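PDB 2EWT: putative DNA-binding protein from Streptomyces coelicolor, which probably binds DNA through its helix-turn-helix domain as a central regulator of aerial mycelium formation. Local coordinates for residues Gln8-Leu22 / Leu58-Pro71. Residues are numbered along the deposited sequence; the frame is centred on the assembly and turned at random.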
loop_
_atom_site.group_PDB
_atom_site.type_symbol
_atom_site.label_atom_id
_atom_site.label_comp_id
_atom_site.label_asym_id
_atom_site.label_seq_id
_atom_site.Cartn_x
_atom_site.Cartn_y
_atom_site.Cartn_z
ATOM N N GLN A 8 2.744 10.971 -7.084
ATOM C CA GLN A 8 3.664 11.174 -5.971
ATOM C C GLN A 8 4.299 9.876 -5.487
ATOM O O GLN A 8 5.474 9.855 -5.104
ATOM C CB GLN A 8 2.945 11.879 -4.818
ATOM C CG GLN A 8 2.697 13.353 -5.090
ATOM C CD GLN A 8 1.995 14.055 -3.947
ATOM O OE1 GLN A 8 2.298 13.817 -2.776
ATOM N NE2 GLN A 8 1.057 14.937 -4.280
ATOM N N LEU A 9 3.522 8.795 -5.501
ATOM C CA LEU A 9 4.027 7.490 -5.083
ATOM C C LEU A 9 5.102 7.064 -6.081
ATOM O O LEU A 9 6.163 6.563 -5.699
ATOM C CB LEU A 9 2.889 6.461 -5.061
ATOM C CG LEU A 9 3.259 4.992 -4.824
ATOM C CD1 LEU A 9 3.894 4.826 -3.444
ATOM C CD2 LEU A 9 2.013 4.127 -4.946
ATOM N N GLY A 10 4.823 7.282 -7.363
ATOM C CA GLY A 10 5.773 6.925 -8.399
ATOM C C GLY A 10 7.059 7.716 -8.278
ATOM O O GLY A 10 8.144 7.187 -8.509
ATOM N N ALA A 11 6.933 8.990 -7.911
ATOM C CA ALA A 11 8.087 9.863 -7.751
ATOM C C ALA A 11 8.996 9.370 -6.629
ATOM O O ALA A 11 10.220 9.411 -6.755
ATOM C CB ALA A 11 7.628 11.293 -7.474
ATOM N N LYS A 12 8.405 8.905 -5.531
ATOM C CA LYS A 12 9.207 8.399 -4.427
ATOM C C LYS A 12 9.862 7.079 -4.817
ATOM O O LYS A 12 10.988 6.798 -4.411
ATOM C CB LYS A 12 8.354 8.240 -3.162
ATOM C CG LYS A 12 7.946 9.585 -2.572
ATOM C CD LYS A 12 7.605 9.499 -1.094
ATOM C CE LYS A 12 7.416 10.898 -0.518
ATOM N NZ LYS A 12 7.010 10.889 0.917
ATOM N N LEU A 13 9.164 6.272 -5.610
ATOM C CA LEU A 13 9.730 5.006 -6.068
ATOM C C LEU A 13 10.949 5.306 -6.938
ATOM O O LEU A 13 11.976 4.626 -6.848
ATOM C CB LEU A 13 8.694 4.216 -6.879
ATOM C CG LEU A 13 7.737 3.340 -6.061
ATOM C CD1 LEU A 13 6.587 2.858 -6.935
ATOM C CD2 LEU A 13 8.502 2.160 -5.491
ATOM N N ARG A 14 10.834 6.329 -7.781
ATOM C CA ARG A 14 11.938 6.716 -8.658
ATOM C C ARG A 14 13.101 7.281 -7.838
ATOM O O ARG A 14 14.262 6.944 -8.074
ATOM C CB ARG A 14 11.473 7.754 -9.692
ATOM C CG ARG A 14 12.580 8.183 -10.659
ATOM C CD ARG A 14 12.183 9.347 -11.566
ATOM N NE ARG A 14 11.255 8.975 -12.634
ATOM C CZ ARG A 14 9.930 8.979 -12.523
ATOM N NH1 ARG A 14 9.354 9.336 -11.382
ATOM N NH2 ARG A 14 9.176 8.641 -13.565
ATOM N N ALA A 15 12.787 8.132 -6.867
ATOM C CA ALA A 15 13.816 8.731 -6.025
ATOM C C ALA A 15 14.618 7.664 -5.286
ATOM O O ALA A 15 15.845 7.665 -5.329
ATOM C CB ALA A 15 13.181 9.700 -5.028
ATOM N N ILE A 16 13.928 6.746 -4.615
ATOM C CA ILE A 16 14.607 5.687 -3.876
ATOM C C ILE A 16 15.478 4.818 -4.786
ATOM O O ILE A 16 16.588 4.439 -4.410
ATOM C CB ILE A 16 13.588 4.808 -3.106
ATOM C CG1 ILE A 16 13.200 5.498 -1.796
ATOM C CG2 ILE A 16 14.178 3.437 -2.810
ATOM C CD1 ILE A 16 12.605 6.882 -1.970
ATOM N N ARG A 17 14.978 4.505 -5.978
ATOM C CA ARG A 17 15.743 3.698 -6.925
ATOM C C ARG A 17 17.044 4.394 -7.307
ATOM O O ARG A 17 18.125 3.828 -7.162
ATOM C CB ARG A 17 14.938 3.445 -8.200
ATOM C CG ARG A 17 15.772 2.857 -9.331
ATOM C CD ARG A 17 14.921 2.502 -10.539
ATOM N NE ARG A 17 14.313 3.662 -11.191
ATOM C CZ ARG A 17 14.979 4.568 -11.904
ATOM N NH1 ARG A 17 16.296 4.471 -12.064
ATOM N NH2 ARG A 17 14.318 5.559 -12.489
ATOM N N THR A 18 16.923 5.622 -7.804
ATOM C CA THR A 18 18.081 6.403 -8.228
ATOM C C THR A 18 19.028 6.689 -7.070
ATOM O O THR A 18 20.248 6.682 -7.241
ATOM C CB THR A 18 17.646 7.742 -8.861
ATOM O OG1 THR A 18 16.830 8.471 -7.934
ATOM C CG2 THR A 18 16.857 7.495 -10.143
ATOM N N GLN A 19 18.465 6.930 -5.891
ATOM C CA GLN A 19 19.266 7.224 -4.707
ATOM C C GLN A 19 20.307 6.161 -4.394
ATOM O O GLN A 19 21.379 6.474 -3.874
ATOM C CB GLN A 19 18.361 7.423 -3.491
ATOM C CG GLN A 19 17.849 8.840 -3.343
ATOM C CD GLN A 19 16.921 9.000 -2.159
ATOM O OE1 GLN A 19 17.157 8.433 -1.092
ATOM N NE2 GLN A 19 15.867 9.785 -2.336
ATOM N N GLN A 20 20.000 4.906 -4.697
ATOM C CA GLN A 20 20.954 3.841 -4.437
ATOM C C GLN A 20 21.717 3.438 -5.695
ATOM O O GLN A 20 22.234 2.326 -5.795
ATOM C CB GLN A 20 20.257 2.634 -3.816
ATOM C CG GLN A 20 19.185 1.997 -4.665
ATOM C CD GLN A 20 18.356 1.019 -3.865
ATOM O OE1 GLN A 20 17.569 1.416 -3.004
ATOM N NE2 GLN A 20 18.537 -0.266 -4.131
ATOM N N GLY A 21 21.767 4.360 -6.652
ATOM C CA GLY A 21 22.503 4.148 -7.888
ATOM C C GLY A 21 22.036 3.111 -8.892
ATOM O O GLY A 21 22.846 2.590 -9.657
ATOM N N LEU A 22 20.742 2.813 -8.908
ATOM C CA LEU A 22 20.214 1.831 -9.847
ATOM C C LEU A 22 19.425 2.485 -10.978
ATOM O O LEU A 22 18.622 3.384 -10.744
ATOM C CB LEU A 22 19.295 0.844 -9.118
ATOM C CG LEU A 22 19.910 -0.131 -8.115
ATOM C CD1 LEU A 22 18.803 -0.934 -7.443
ATOM C CD2 LEU A 22 20.882 -1.059 -8.829
ATOM N N LEU A 58 8.550 -4.098 -3.415
ATOM C CA LEU A 58 9.538 -3.156 -3.924
ATOM C C LEU A 58 10.311 -2.506 -2.784
ATOM O O LEU A 58 11.513 -2.266 -2.903
ATOM C CB LEU A 58 8.860 -2.081 -4.775
ATOM C CG LEU A 58 8.280 -2.600 -6.093
ATOM C CD1 LEU A 58 7.483 -1.495 -6.775
ATOM C CD2 LEU A 58 9.414 -3.087 -7.003
ATOM N N ALA A 59 9.625 -2.225 -1.680
ATOM C CA ALA A 59 10.277 -1.616 -0.524
ATOM C C ALA A 59 11.377 -2.544 -0.031
ATOM O O ALA A 59 12.492 -2.102 0.258
ATOM C CB ALA A 59 9.264 -1.374 0.589
ATOM N N ASP A 60 11.052 -3.831 0.065
ATOM C CA ASP A 60 12.006 -4.841 0.514
ATOM C C ASP A 60 13.181 -4.909 -0.451
ATOM O O ASP A 60 14.340 -4.953 -0.035
ATOM C CB ASP A 60 11.324 -6.209 0.592
ATOM C CG ASP A 60 10.341 -6.304 1.742
ATOM O OD1 ASP A 60 9.905 -5.246 2.241
ATOM O OD2 ASP A 60 9.996 -7.435 2.142
ATOM N N PHE A 61 12.870 -4.919 -1.743
ATOM C CA PHE A 61 13.897 -4.973 -2.776
ATOM C C PHE A 61 14.875 -3.811 -2.642
ATOM O O PHE A 61 16.092 -4.002 -2.700
ATOM C CB PHE A 61 13.250 -4.936 -4.161
ATOM C CG PHE A 61 14.242 -4.855 -5.290
ATOM C CD1 PHE A 61 15.048 -5.946 -5.607
ATOM C CD2 PHE A 61 14.385 -3.681 -6.017
ATOM C CE1 PHE A 61 15.986 -5.867 -6.638
ATOM C CE2 PHE A 61 15.318 -3.590 -7.050
ATOM C CZ PHE A 61 16.120 -4.686 -7.358
ATOM N N TYR A 62 14.342 -2.607 -2.463
ATOM C CA TYR A 62 15.171 -1.422 -2.328
ATOM C C TYR A 62 15.803 -1.292 -0.946
ATOM O O TYR A 62 16.671 -0.447 -0.736
ATOM C CB TYR A 62 14.358 -0.172 -2.657
ATOM C CG TYR A 62 14.038 -0.034 -4.134
ATOM C CD1 TYR A 62 15.050 -0.107 -5.091
ATOM C CD2 TYR A 62 12.732 0.180 -4.571
ATOM C CE1 TYR A 62 14.775 0.031 -6.452
ATOM C CE2 TYR A 62 12.442 0.319 -5.935
ATOM C CZ TYR A 62 13.470 0.243 -6.868
ATOM O OH TYR A 62 13.192 0.387 -8.209
ATOM N N GLY A 63 15.364 -2.128 -0.010
ATOM C CA GLY A 63 15.915 -2.094 1.334
ATOM C C GLY A 63 15.480 -0.900 2.164
ATOM O O GLY A 63 16.232 -0.421 3.016
ATOM N N VAL A 64 14.266 -0.415 1.923
ATOM C CA VAL A 64 13.740 0.727 2.663
ATOM C C VAL A 64 12.357 0.411 3.222
ATOM O O VAL A 64 11.658 -0.465 2.714
ATOM C CB VAL A 64 13.606 1.977 1.762
ATOM C CG1 VAL A 64 14.949 2.323 1.142
ATOM C CG2 VAL A 64 12.561 1.732 0.684
ATOM N N PRO A 65 11.951 1.113 4.291
ATOM C CA PRO A 65 10.631 0.880 4.888
ATOM C C PRO A 65 9.555 1.390 3.929
ATOM O O PRO A 65 9.787 2.347 3.193
ATOM C CB PRO A 65 10.683 1.706 6.173
ATOM C CG PRO A 65 12.148 1.733 6.507
ATOM C CD PRO A 65 12.767 1.979 5.157
ATOM N N VAL A 66 8.386 0.759 3.937
ATOM C CA VAL A 66 7.299 1.186 3.059
ATOM C C VAL A 66 7.007 2.674 3.250
ATOM O O VAL A 66 6.727 3.388 2.291
ATOM C CB VAL A 66 6.004 0.376 3.329
ATOM C CG1 VAL A 66 5.582 0.535 4.778
ATOM C CG2 VAL A 66 4.892 0.841 2.403
ATOM N N GLN A 67 7.095 3.141 4.492
ATOM C CA GLN A 67 6.828 4.542 4.804
ATOM C C GLN A 67 7.626 5.516 3.933
ATOM O O GLN A 67 7.115 6.562 3.535
ATOM C CB GLN A 67 7.121 4.814 6.282
ATOM C CG GLN A 67 6.625 6.166 6.764
ATOM C CD GLN A 67 5.129 6.324 6.594
ATOM O OE1 GLN A 67 4.347 5.523 7.106
ATOM N NE2 GLN A 67 4.720 7.360 5.868
ATOM N N GLU A 68 8.876 5.172 3.633
ATOM C CA GLU A 68 9.723 6.032 2.811
ATOM C C GLU A 68 9.192 6.238 1.396
ATOM O O GLU A 68 9.554 7.203 0.723
ATOM C CB GLU A 68 11.144 5.463 2.724
ATOM C CG GLU A 68 12.025 5.770 3.922
ATOM C CD GLU A 68 13.482 5.433 3.663
ATOM O OE1 GLU A 68 14.022 5.893 2.633
ATOM O OE2 GLU A 68 14.087 4.715 4.486
ATOM N N LEU A 69 8.330 5.330 0.949
ATOM C CA LEU A 69 7.770 5.409 -0.394
ATOM C C LEU A 69 6.376 6.032 -0.447
ATOM O O LEU A 69 5.859 6.307 -1.529
ATOM C CB LEU A 69 7.721 4.007 -1.009
ATOM C CG LEU A 69 9.045 3.242 -1.110
ATOM C CD1 LEU A 69 8.778 1.833 -1.616
ATOM C CD2 LEU A 69 10.002 3.978 -2.044
ATOM N N LEU A 70 5.776 6.268 0.716
ATOM C CA LEU A 70 4.430 6.834 0.776
ATOM C C LEU A 70 4.384 8.355 0.624
ATOM O O LEU A 70 5.128 9.074 1.291
ATOM C CB LEU A 70 3.754 6.438 2.096
ATOM C CG LEU A 70 3.462 4.948 2.306
ATOM C CD1 LEU A 70 2.776 4.746 3.645
ATOM C CD2 LEU A 70 2.584 4.432 1.177
ATOM N N PRO A 71 3.501 8.860 -0.259
ATOM C CA PRO A 71 3.361 10.301 -0.492
ATOM C C PRO A 71 3.054 11.053 0.802
ATOM O O PRO A 71 2.485 10.425 1.722
ATOM C CB PRO A 71 2.194 10.378 -1.475
ATOM C CG PRO A 71 2.325 9.106 -2.254
ATOM C CD PRO A 71 2.629 8.096 -1.173
ATOM O OXT PRO A 71 3.363 12.266 0.871
HETATM O O HOH W 1 4.679 13.198 -1.768
HETATM O O HOH W 2 4.851 12.556 3.041
HETATM O O HOH W 3 9.576 9.836 2.100
HETATM O O HOH W 4 11.373 2.345 -8.500
#
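Tyr62 lies against the flank of helix 8-19 and can be followed outward. Tyr62 CB meets Ile16 CG2 at 3.6 Å, and the same methyl touches CG and CD2. With CG anti to its own carbonyl carbon (chi1 -72°), the ring runs on beside Arg17, whose CB and CA touch CE1 and CZ. Leu13 CD2 and Leu22 CD1 come in at the ring edge. Tyr62 OH rests 3.5 Å from Arg17 CB and shares a water with Leu13 O, whose bond to that water is weak. Cut back to an alanine, this position would probably leave a gap beside Arg17 CB, Leu13 CD2 and Leu22 CD1, and the water without its phenol partner. Leu69 CD2 packs on Ile16 CG1 at 3.5 Å. Leu69 CD1 touches Leu13 CD2 at 3.9 Å, the two side chains crossing at about a right angle. Pro71 CG sits against the Leu9 backbone. Arg17 turns its charge elsewhere, to Glu44. Helix 3-19 thus packs on the end of helix 52-62 and the chain after it. Lys12 NZ donates to Leu70 O at 2.6 Å and forms a long salt bridge with Pro71 OXT (3.9 Å). Leu69 O, 3.1 Å from Leu9 CD1, is buried without a polar partner, so the lysine satisfies just one of these neighbouring carbonyls.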